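Local coordinates for sister chromatid cohesion protein (Chaetomium thermophilum, PDB 5T8V) that probably acts as a cohesin loader that associates with chromatin, its C-terminal part being a long helical solenoid of HEAT repeats, at residues 970-973 with 974-978; 980-983 with 984-988; 1022-1025 with 1026-1030; 1032-1035 with 1036-1040. All coordinates share one frame; numbering follows the deposited sequence.

Contact 1: 970-973 with 974-978; sequences IRQF and DRYSL
Y976 lays one face of its phenol ring over the carbonyl of Q972, one turn earlier, with Q972 O 3.3 Å from Y976 CD2. Beyond that point the two side chains run alongside each other in the same direction, since both carry CG anti to their own carbonyl carbon. The Q972 amide stands nearly perpendicular to the phenol ring, at 84°, and its OE1 remains 4.1 Å from Y976 OH. With an alanine here, Q972 would be likely to lose the ring that flanks its side chain, and I953 of helix 940-960 its aromatic neighbour.

The other aromatic contact is a CH-pi interaction on a different side of the helix, where S977 CB lies over a face of F973, 4.3 Å from the ring centroid and 25° off its normal. F973 owes this to a CG anti to the backbone N (chi1 163°), and its ring also meets F1019 at a steep angle.

These pairs ride on one of the helices of the HEAT-repeat solenoid, and the backbone bonding is regular i to i+4. The bond from S977 N to F973 O is nearly straight (2.9 Å), and Y976 N to Q972 O has the same length. D974 N and R975 N bond likewise to I970 O and R971 O.

R975, bent at chi2, carries its guanidinium away from this turn to the carbonyl oxygens of V914 and V917, both reached by NH2, and the side chain also touches L922 of helix 919-935.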
loop_
_atom_site.group_PDB
_atom_site.type_symbol
_atom_site.label_atom_id
_atom_site.label_comp_id
_atom_site.label_asym_id
_atom_site.label_seq_id
_atom_site.Cartn_x
_atom_site.Cartn_y
_atom_site.Cartn_z
ATOM N N ILE A 970 54.307 -7.903 -40.521
ATOM C CA ILE A 970 52.904 -8.293 -40.426
ATOM C C ILE A 970 52.069 -7.151 -39.861
ATOM O O ILE A 970 50.932 -6.927 -40.290
ATOM C CB ILE A 970 52.763 -9.572 -39.579
ATOM C CG1 ILE A 970 53.383 -10.761 -40.320
ATOM C CG2 ILE A 970 51.289 -9.849 -39.253
ATOM C CD1 ILE A 970 53.412 -12.055 -39.520
ATOM N N ARG A 971 52.609 -6.420 -38.884
ATOM C CA ARG A 971 51.885 -5.275 -38.340
ATOM C C ARG A 971 51.820 -4.141 -39.356
ATOM O O ARG A 971 50.778 -3.489 -39.506
ATOM C CB ARG A 971 52.541 -4.815 -37.037
ATOM C CG ARG A 971 52.558 -5.895 -35.959
ATOM C CD ARG A 971 53.078 -5.385 -34.622
ATOM N NE ARG A 971 54.503 -5.067 -34.660
ATOM C CZ ARG A 971 55.250 -4.846 -33.581
ATOM N NH1 ARG A 971 54.714 -4.912 -32.368
ATOM N NH2 ARG A 971 56.539 -4.563 -33.715
ATOM N N GLN A 972 52.922 -3.898 -40.071
ATOM C CA GLN A 972 52.894 -2.950 -41.179
ATOM C C GLN A 972 51.755 -3.274 -42.136
ATOM O O GLN A 972 50.966 -2.397 -42.507
ATOM C CB GLN A 972 54.230 -2.965 -41.923
ATOM C CG GLN A 972 55.419 -2.496 -41.106
ATOM C CD GLN A 972 56.677 -2.374 -41.944
ATOM O OE1 GLN A 972 56.610 -2.138 -43.151
ATOM N NE2 GLN A 972 57.832 -2.541 -41.310
ATOM N N PHE A 973 51.655 -4.542 -42.547
ATOM C CA PHE A 973 50.563 -4.938 -43.429
ATOM C C PHE A 973 49.211 -4.718 -42.769
ATOM O O PHE A 973 48.252 -4.304 -43.429
ATOM C CB PHE A 973 50.696 -6.400 -43.838
ATOM C CG PHE A 973 49.429 -6.966 -44.397
ATOM C CD1 PHE A 973 49.031 -6.652 -45.684
ATOM C CD2 PHE A 973 48.616 -7.781 -43.629
ATOM C CE1 PHE A 973 47.857 -7.148 -46.199
ATOM C CE2 PHE A 973 47.437 -8.287 -44.142
ATOM C CZ PHE A 973 47.058 -7.972 -45.430
ATOM N N ASP A 974 49.101 -5.023 -41.475
ATOM C CA ASP A 974 47.854 -4.757 -40.769
ATOM C C ASP A 974 47.436 -3.307 -40.954
ATOM O O ASP A 974 46.266 -3.015 -41.235
ATOM C CB ASP A 974 48.006 -5.085 -39.284
ATOM C CG ASP A 974 46.720 -4.876 -38.505
ATOM O OD1 ASP A 974 46.405 -3.712 -38.179
ATOM O OD2 ASP A 974 46.026 -5.874 -38.217
ATOM N N ARG A 975 48.387 -2.379 -40.824
ATOM C CA ARG A 975 48.042 -0.970 -40.960
ATOM C C ARG A 975 47.712 -0.613 -42.405
ATOM O O ARG A 975 46.761 0.134 -42.661
ATOM C CB ARG A 975 49.180 -0.093 -40.437
ATOM C CG ARG A 975 48.745 1.322 -40.100
ATOM C CD ARG A 975 47.818 1.339 -38.889
ATOM N NE ARG A 975 47.183 2.633 -38.693
ATOM C CZ ARG A 975 46.247 2.868 -37.781
ATOM N NH1 ARG A 975 45.835 1.893 -36.978
ATOM N NH2 ARG A 975 45.718 4.077 -37.670
ATOM N N TYR A 976 48.483 -1.126 -43.364
ATOM C CA TYR A 976 48.184 -0.869 -44.769
ATOM C C TYR A 976 46.763 -1.306 -45.108
ATOM O O TYR A 976 45.945 -0.509 -45.586
ATOM C CB TYR A 976 49.194 -1.593 -45.663
ATOM C CG TYR A 976 50.604 -1.039 -45.614
ATOM C CD1 TYR A 976 50.839 0.326 -45.505
ATOM C CD2 TYR A 976 51.704 -1.887 -45.686
ATOM C CE1 TYR A 976 52.124 0.830 -45.465
ATOM C CE2 TYR A 976 52.993 -1.390 -45.648
ATOM C CZ TYR A 976 53.197 -0.032 -45.538
ATOM O OH TYR A 976 54.479 0.466 -45.498
ATOM N N SER A 977 46.455 -2.581 -44.862
ATOM C CA SER A 977 45.126 -3.103 -45.158
ATOM C C SER A 977 44.047 -2.359 -44.388
ATOM O O SER A 977 42.934 -2.186 -44.895
ATOM C CB SER A 977 45.065 -4.592 -44.830
ATOM O OG SER A 977 45.065 -4.797 -43.428
ATOM N N LEU A 978 44.342 -1.928 -43.162
ATOM C CA LEU A 978 43.356 -1.168 -42.402
ATOM C C LEU A 978 43.054 0.160 -43.087
ATOM O O LEU A 978 41.887 0.537 -43.257
ATOM C CB LEU A 978 43.854 -0.943 -40.974
ATOM C CG LEU A 978 42.881 -0.193 -40.061
ATOM C CD1 LEU A 978 41.610 -0.996 -39.842
ATOM C CD2 LEU A 978 43.533 0.149 -38.731
#

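Contact 2: 980-983 with 984-988; sequences VGMA and GKHCN
M982 and H986, one turn apart, run alongside each other in the same direction, and the methionine meets the imidazole at its rim. Bends at chi2 (-50°) and chi3 (-45°) fold the thioether back, bringing CE into the ring plane, 3.5 Å from H986 NE2. The extended K985 runs past the same methyl, its CD 3.7 Å from M982 CE, while K985 CG sits 4.0 Å above one face of the imidazole. Replacing H986 with an alanine would probably leave M982 CE without the ring edge it abuts and D923 without its imidazole partner.

On another side, A983 CB meets C987 SG at 3.9 Å, close to W930 and V946 of the flanking helices. Here helix 969-986 of the HEAT-repeat array runs out: C987 is the first residue to depart from helical backbone angles, yet its N still bonds to A983 O at 2.8 Å. The preceding turn holds with H986 N to M982 O, 2.9 Å.

D923 of helix 919-935 approaches both polar ends, through a weak hydrogen bond to H986 NE2 and a long, weak ion pair with K985 NZ. Such a carboxylate may favour a protonated imidazole, although the neighbouring lysine would work against it.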
loop_
_atom_site.group_PDB
_atom_site.type_symbol
_atom_site.label_atom_id
_atom_site.label_comp_id
_atom_site.label_asym_id
_atom_site.label_seq_id
_atom_site.Cartn_x
_atom_site.Cartn_y
_atom_site.Cartn_z
ATOM N N VAL A 980 43.569 1.040 -46.288
ATOM C CA VAL A 980 42.862 0.780 -47.540
ATOM C C VAL A 980 41.401 0.448 -47.266
ATOM O O VAL A 980 40.496 0.940 -47.953
ATOM C CB VAL A 980 43.561 -0.349 -48.321
ATOM C CG1 VAL A 980 42.775 -0.701 -49.585
ATOM C CG2 VAL A 980 44.982 0.056 -48.678
ATOM N N GLY A 981 41.146 -0.386 -46.258
ATOM C CA GLY A 981 39.785 -0.821 -45.996
ATOM C C GLY A 981 38.890 0.317 -45.549
ATOM O O GLY A 981 37.775 0.483 -46.054
ATOM N N MET A 982 39.363 1.117 -44.592
ATOM C CA MET A 982 38.575 2.259 -44.142
ATOM C C MET A 982 38.347 3.246 -45.279
ATOM O O MET A 982 37.234 3.760 -45.456
ATOM C CB MET A 982 39.275 2.942 -42.966
ATOM C CG MET A 982 39.412 2.068 -41.725
ATOM S SD MET A 982 37.869 1.280 -41.214
ATOM C CE MET A 982 36.722 2.637 -41.344
ATOM N N ALA A 983 39.390 3.520 -46.064
ATOM C CA ALA A 983 39.236 4.390 -47.224
ATOM C C ALA A 983 38.127 3.882 -48.133
ATOM O O ALA A 983 37.228 4.636 -48.521
ATOM C CB ALA A 983 40.559 4.487 -47.984
ATOM N N GLY A 984 38.168 2.593 -48.474
ATOM C CA GLY A 984 37.101 2.014 -49.271
ATOM C C GLY A 984 35.742 2.134 -48.611
ATOM O O GLY A 984 34.723 2.249 -49.297
ATOM N N LYS A 985 35.706 2.117 -47.276
ATOM C CA LYS A 985 34.432 2.210 -46.571
ATOM C C LYS A 985 33.825 3.600 -46.706
ATOM O O LYS A 985 32.632 3.739 -47.003
ATOM C CB LYS A 985 34.618 1.852 -45.095
ATOM C CG LYS A 985 33.338 1.966 -44.272
ATOM C CD LYS A 985 33.534 1.456 -42.854
ATOM C CE LYS A 985 32.272 1.609 -42.020
ATOM N NZ LYS A 985 32.171 0.565 -40.959
ATOM N N HIS A 986 34.627 4.643 -46.493
ATOM C CA HIS A 986 34.106 6.005 -46.427
ATOM C C HIS A 986 34.259 6.774 -47.733
ATOM O O HIS A 986 33.310 7.428 -48.178
ATOM C CB HIS A 986 34.796 6.769 -45.294
ATOM C CG HIS A 986 34.493 6.223 -43.936
ATOM N ND1 HIS A 986 33.346 6.545 -43.246
ATOM C CD2 HIS A 986 35.182 5.366 -43.145
ATOM C CE1 HIS A 986 33.341 5.913 -42.087
ATOM N NE2 HIS A 986 34.446 5.192 -42.000
ATOM N N CYS A 987 35.433 6.719 -48.356
ATOM C CA CYS A 987 35.735 7.512 -49.543
ATOM C C CYS A 987 36.017 6.576 -50.709
ATOM O O CYS A 987 37.047 5.893 -50.727
ATOM C CB CYS A 987 36.924 8.434 -49.285
ATOM S SG CYS A 987 38.287 7.665 -48.400
ATOM N N ASN A 988 35.113 6.550 -51.683
ATOM C CA ASN A 988 35.298 5.766 -52.896
ATOM C C ASN A 988 35.725 6.718 -54.007
ATOM O O ASN A 988 34.919 7.520 -54.494
ATOM C CB ASN A 988 34.023 5.013 -53.266
ATOM C CG ASN A 988 34.307 3.653 -53.879
ATOM O OD1 ASN A 988 35.363 3.062 -53.645
ATOM N ND2 ASN A 988 33.363 3.148 -54.665
#

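Contact 3: 1022-1025 with 1026-1030; sequences PSWP and LDVRK
The guanidinium of R1029 presents one face to P1022, whose CA stands 3.3 Å above its plane, displaced toward the rim on the NH1 side; P1022 CB follows at 3.7 Å from R1029 NH1. Around the same flat group, NE bonds to A1020 O and NH2 forms a salt bridge with D1062 of helix 1050-1062. The indole of W1024 is approached obliquely by V1028 CG1, 4.2 Å from W1024 CE3, and it also meets the ring of F1019 at a wide angle.

P1025 occupies the N-cap position of helix 1026-1042. Its carbonyl opens the helix, receiving R1029 N at 3.0 Å (165°) and, more weakly, V1028 N. The pyrrolidine leans on the first turn as well, with P1025 CG 3.7 Å from V1028 CG2.

R1029 reaches back from that first turn to the loop. A bend at chi3 (67°) turns the guanidinium toward P1022, and along the way R1029 CD passes 3.5 Å from W1024 O. The loop that follows helix 1009-1016 is thus joined to the new helix by its backbone, by proline-valine packing and by the arginine.

Since R1029 is buried, the carboxylate of D1062 probably offsets the cost of its charge, while the bonds to D1062 and A1020 would limit rotation of the guanidinium over P1022.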
loop_
_atom_site.group_PDB
_atom_site.type_symbol
_atom_site.label_atom_id
_atom_site.label_comp_id
_atom_site.label_asym_id
_atom_site.label_seq_id
_atom_site.Cartn_x
_atom_site.Cartn_y
_atom_site.Cartn_z
ATOM N N PRO A 1022 44.527 -19.624 -46.525
ATOM C CA PRO A 1022 45.084 -20.266 -45.323
ATOM C C PRO A 1022 46.596 -20.390 -45.348
ATOM O O PRO A 1022 47.192 -20.669 -44.300
ATOM C CB PRO A 1022 44.410 -21.645 -45.314
ATOM C CG PRO A 1022 44.046 -21.897 -46.736
ATOM C CD PRO A 1022 43.708 -20.556 -47.318
ATOM N N SER A 1023 47.234 -20.192 -46.503
ATOM C CA SER A 1023 48.686 -20.289 -46.584
ATOM C C SER A 1023 49.380 -19.219 -45.751
ATOM O O SER A 1023 50.557 -19.381 -45.411
ATOM C CB SER A 1023 49.131 -20.183 -48.041
ATOM O OG SER A 1023 48.421 -21.102 -48.853
ATOM N N TRP A 1024 48.683 -18.138 -45.419
ATOM C CA TRP A 1024 49.246 -17.059 -44.624
ATOM C C TRP A 1024 48.949 -17.272 -43.147
ATOM O O TRP A 1024 48.032 -18.015 -42.786
ATOM C CB TRP A 1024 48.668 -15.722 -45.081
ATOM C CG TRP A 1024 48.958 -15.406 -46.513
ATOM C CD1 TRP A 1024 48.188 -15.718 -47.595
ATOM C CD2 TRP A 1024 50.105 -14.713 -47.023
ATOM N NE1 TRP A 1024 48.784 -15.262 -48.746
ATOM C CE2 TRP A 1024 49.962 -14.643 -48.423
ATOM C CE3 TRP A 1024 51.239 -14.148 -46.432
ATOM C CZ2 TRP A 1024 50.907 -14.030 -49.239
ATOM C CZ3 TRP A 1024 52.177 -13.540 -47.244
ATOM C CH2 TRP A 1024 52.006 -13.485 -48.632
ATOM N N PRO A 1025 49.713 -16.630 -42.257
ATOM C CA PRO A 1025 49.406 -16.735 -40.824
ATOM C C PRO A 1025 48.103 -16.038 -40.471
ATOM O O PRO A 1025 47.476 -15.410 -41.330
ATOM C CB PRO A 1025 50.610 -16.063 -40.153
ATOM C CG PRO A 1025 51.152 -15.141 -41.183
ATOM C CD PRO A 1025 50.910 -15.807 -42.505
ATOM N N LEU A 1026 47.687 -16.138 -39.209
ATOM C CA LEU A 1026 46.408 -15.566 -38.807
ATOM C C LEU A 1026 46.489 -14.050 -38.677
ATOM O O LEU A 1026 45.544 -13.341 -39.048
ATOM C CB LEU A 1026 45.951 -16.197 -37.490
ATOM C CG LEU A 1026 44.443 -16.264 -37.235
ATOM C CD1 LEU A 1026 43.742 -17.112 -38.286
ATOM C CD2 LEU A 1026 44.170 -16.819 -35.846
ATOM N N ASP A 1027 47.609 -13.535 -38.162
ATOM C CA ASP A 1027 47.783 -12.092 -38.038
ATOM C C ASP A 1027 47.718 -11.387 -39.386
ATOM O O ASP A 1027 47.535 -10.165 -39.424
ATOM C CB ASP A 1027 49.115 -11.778 -37.356
ATOM C CG ASP A 1027 49.148 -12.216 -35.904
ATOM O OD1 ASP A 1027 48.065 -12.351 -35.295
ATOM O OD2 ASP A 1027 50.260 -12.419 -35.371
ATOM N N VAL A 1028 47.869 -12.120 -40.483
ATOM C CA VAL A 1028 47.760 -11.562 -41.827
ATOM C C VAL A 1028 46.373 -11.793 -42.410
ATOM O O VAL A 1028 45.771 -10.884 -42.982
ATOM C CB VAL A 1028 48.857 -12.157 -42.738
ATOM C CG1 VAL A 1028 48.668 -11.713 -44.186
ATOM C CG2 VAL A 1028 50.233 -11.748 -42.234
ATOM N N ARG A 1029 45.850 -13.014 -42.276
ATOM C CA ARG A 1029 44.523 -13.309 -42.802
ATOM C C ARG A 1029 43.456 -12.443 -42.147
ATOM O O ARG A 1029 42.452 -12.111 -42.788
ATOM C CB ARG A 1029 44.192 -14.788 -42.600
ATOM C CG ARG A 1029 45.031 -15.741 -43.434
ATOM C CD ARG A 1029 44.630 -17.183 -43.178
ATOM N NE ARG A 1029 43.284 -17.471 -43.669
ATOM C CZ ARG A 1029 42.600 -18.575 -43.385
ATOM N NH1 ARG A 1029 43.127 -19.507 -42.600
ATOM N NH2 ARG A 1029 41.382 -18.747 -43.881
ATOM N N LYS A 1030 43.648 -12.066 -40.874
ATOM C CA LYS A 1030 42.621 -11.272 -40.197
ATOM C C LYS A 1030 42.495 -9.886 -40.816
ATOM O O LYS A 1030 41.432 -9.570 -41.378
ATOM C CB LYS A 1030 42.904 -11.214 -38.693
ATOM C CG LYS A 1030 41.936 -10.311 -37.937
ATOM C CD LYS A 1030 42.288 -10.185 -36.467
ATOM C CE LYS A 1030 41.400 -9.159 -35.778
ATOM N NZ LYS A 1030 41.534 -7.800 -36.379
#

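Contact 4: 1032-1035 with 1036-1040; sequences ALDC and VGLVC
V1036 packs back against the preceding turn of helix 1026-1042, a helix of the HEAT-repeat solenoid that is enclosed by neighbours along most of this length. A chi1 of 60° sets its CG1 on the side of both backbone neighbours, facing the carbonyls one turn back, 3.4 Å from A1032 O. L1033 CD2 touches the same methyl more loosely, at 4.4 Å. Among the buried residues, V1036 and V1039 rest on V1013 of helix 1009-1016, L1033 faces L1067 and M1070 of helix 1065-1086, and C1035 abuts S977 of helix 969-986. C1035 SG and V1039 CG2 are likewise 4.4 Å apart; these loose approaches suggest that the surrounding helices contribute much of the apolar packing.

The backbone is regular: V1036 N bonds to A1032 O at 2.9 Å with an angle of 172°, and V1039 N reaches C1035 O at the same distance. G1037 has no side chain to add, but its carbonyl receives the hydroxyl of S1074 from helix 1065-1086.

Across the helix the contact is less enclosed. D1034 is only partly buried; its side chain crosses L1038 at a slant and its OD2 forms a salt bridge with R919. CG anti to the backbone N (chi1 -166°) swings the carboxylate over the next turn, where D1034 OD1 meets the L1038 branch at CD1 (3.2 Å), with L1038 CG at 3.5 Å.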
loop_
_atom_site.group_PDB
_atom_site.type_symbol
_atom_site.label_atom_id
_atom_site.label_comp_id
_atom_site.label_asym_id
_atom_site.label_seq_id
_atom_site.Cartn_x
_atom_site.Cartn_y
_atom_site.Cartn_z
ATOM N N ALA A 1032 43.427 -8.674 -43.535
ATOM C CA ALA A 1032 43.073 -8.744 -44.950
ATOM C C ALA A 1032 41.568 -8.904 -45.124
ATOM O O ALA A 1032 40.926 -8.134 -45.851
ATOM C CB ALA A 1032 43.817 -9.899 -45.621
ATOM N N LEU A 1033 40.987 -9.904 -44.456
ATOM C CA LEU A 1033 39.544 -10.101 -44.523
ATOM C C LEU A 1033 38.802 -8.892 -43.969
ATOM O O LEU A 1033 37.753 -8.501 -44.494
ATOM C CB LEU A 1033 39.157 -11.374 -43.771
ATOM C CG LEU A 1033 39.562 -12.659 -44.498
ATOM C CD1 LEU A 1033 39.521 -13.840 -43.552
ATOM C CD2 LEU A 1033 38.664 -12.910 -45.704
ATOM N N ASP A 1034 39.333 -8.283 -42.906
ATOM C CA ASP A 1034 38.751 -7.048 -42.391
ATOM C C ASP A 1034 38.737 -5.971 -43.468
ATOM O O ASP A 1034 37.720 -5.300 -43.687
ATOM C CB ASP A 1034 39.538 -6.578 -41.167
ATOM C CG ASP A 1034 38.815 -5.501 -40.383
ATOM O OD1 ASP A 1034 37.846 -4.919 -40.914
ATOM O OD2 ASP A 1034 39.220 -5.231 -39.231
ATOM N N CYS A 1035 39.863 -5.801 -44.162
ATOM C CA CYS A 1035 39.957 -4.801 -45.219
ATOM C C CYS A 1035 38.919 -5.051 -46.308
ATOM O O CYS A 1035 38.087 -4.184 -46.605
ATOM C CB CYS A 1035 41.371 -4.806 -45.802
ATOM S SG CYS A 1035 41.575 -3.814 -47.292
ATOM N N VAL A 1036 38.950 -6.239 -46.919
ATOM C CA VAL A 1036 38.009 -6.528 -48.002
ATOM C C VAL A 1036 36.569 -6.395 -47.525
ATOM O O VAL A 1036 35.683 -6.027 -48.306
ATOM C CB VAL A 1036 38.275 -7.928 -48.591
ATOM C CG1 VAL A 1036 38.114 -8.990 -47.534
ATOM C CG2 VAL A 1036 37.347 -8.201 -49.766
ATOM N N GLY A 1037 36.304 -6.704 -46.255
ATOM C CA GLY A 1037 34.957 -6.530 -45.733
ATOM C C GLY A 1037 34.550 -5.068 -45.675
ATOM O O GLY A 1037 33.455 -4.694 -46.112
ATOM N N LEU A 1038 35.431 -4.221 -45.132
ATOM C CA LEU A 1038 35.163 -2.786 -45.097
ATOM C C LEU A 1038 34.946 -2.233 -46.500
ATOM O O LEU A 1038 34.092 -1.363 -46.707
ATOM C CB LEU A 1038 36.321 -2.058 -44.413
ATOM C CG LEU A 1038 36.535 -2.357 -42.930
ATOM C CD1 LEU A 1038 37.984 -2.113 -42.543
ATOM C CD2 LEU A 1038 35.608 -1.502 -42.086
ATOM N N VAL A 1039 35.712 -2.719 -47.475
ATOM C CA VAL A 1039 35.550 -2.249 -48.848
ATOM C C VAL A 1039 34.203 -2.692 -49.404
ATOM O O VAL A 1039 33.450 -1.890 -49.970
ATOM C CB VAL A 1039 36.711 -2.748 -49.725
ATOM C CG1 VAL A 1039 36.480 -2.388 -51.190
ATOM C CG2 VAL A 1039 38.030 -2.166 -49.236
ATOM N N CYS A 1040 33.879 -3.977 -49.248
ATOM C CA CYS A 1040 32.679 -4.523 -49.873
ATOM C C CYS A 1040 31.413 -3.923 -49.277
ATOM O O CYS A 1040 30.435 -3.689 -49.998
ATOM C CB CYS A 1040 32.661 -6.043 -49.734
ATOM S SG CYS A 1040 33.935 -6.889 -50.688
#

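In the fold
All four contacts lie on or at the ends of two helices, 969-986 and 1026-1042, and follow the chain in numerical order. Contacts 1 and 2 share the first helix, their centres 15 Å apart; contact 3 covers the loop and N-terminal end of the second, and contact 4 continues it, 14 Å further on. Contact 1 touches both 3 and 4 (centres about 12 Å away), F973 meeting V1028 and A1032. Contact 2 abuts contact 4, their centres 9 Å apart, through G981 and M982 against C1035 and L1038, but does not touch contact 3. All lie 60 to 65 Å from the chain's centre, in a peripheral part of the elongated HEAT-repeat body that such helix stacking builds.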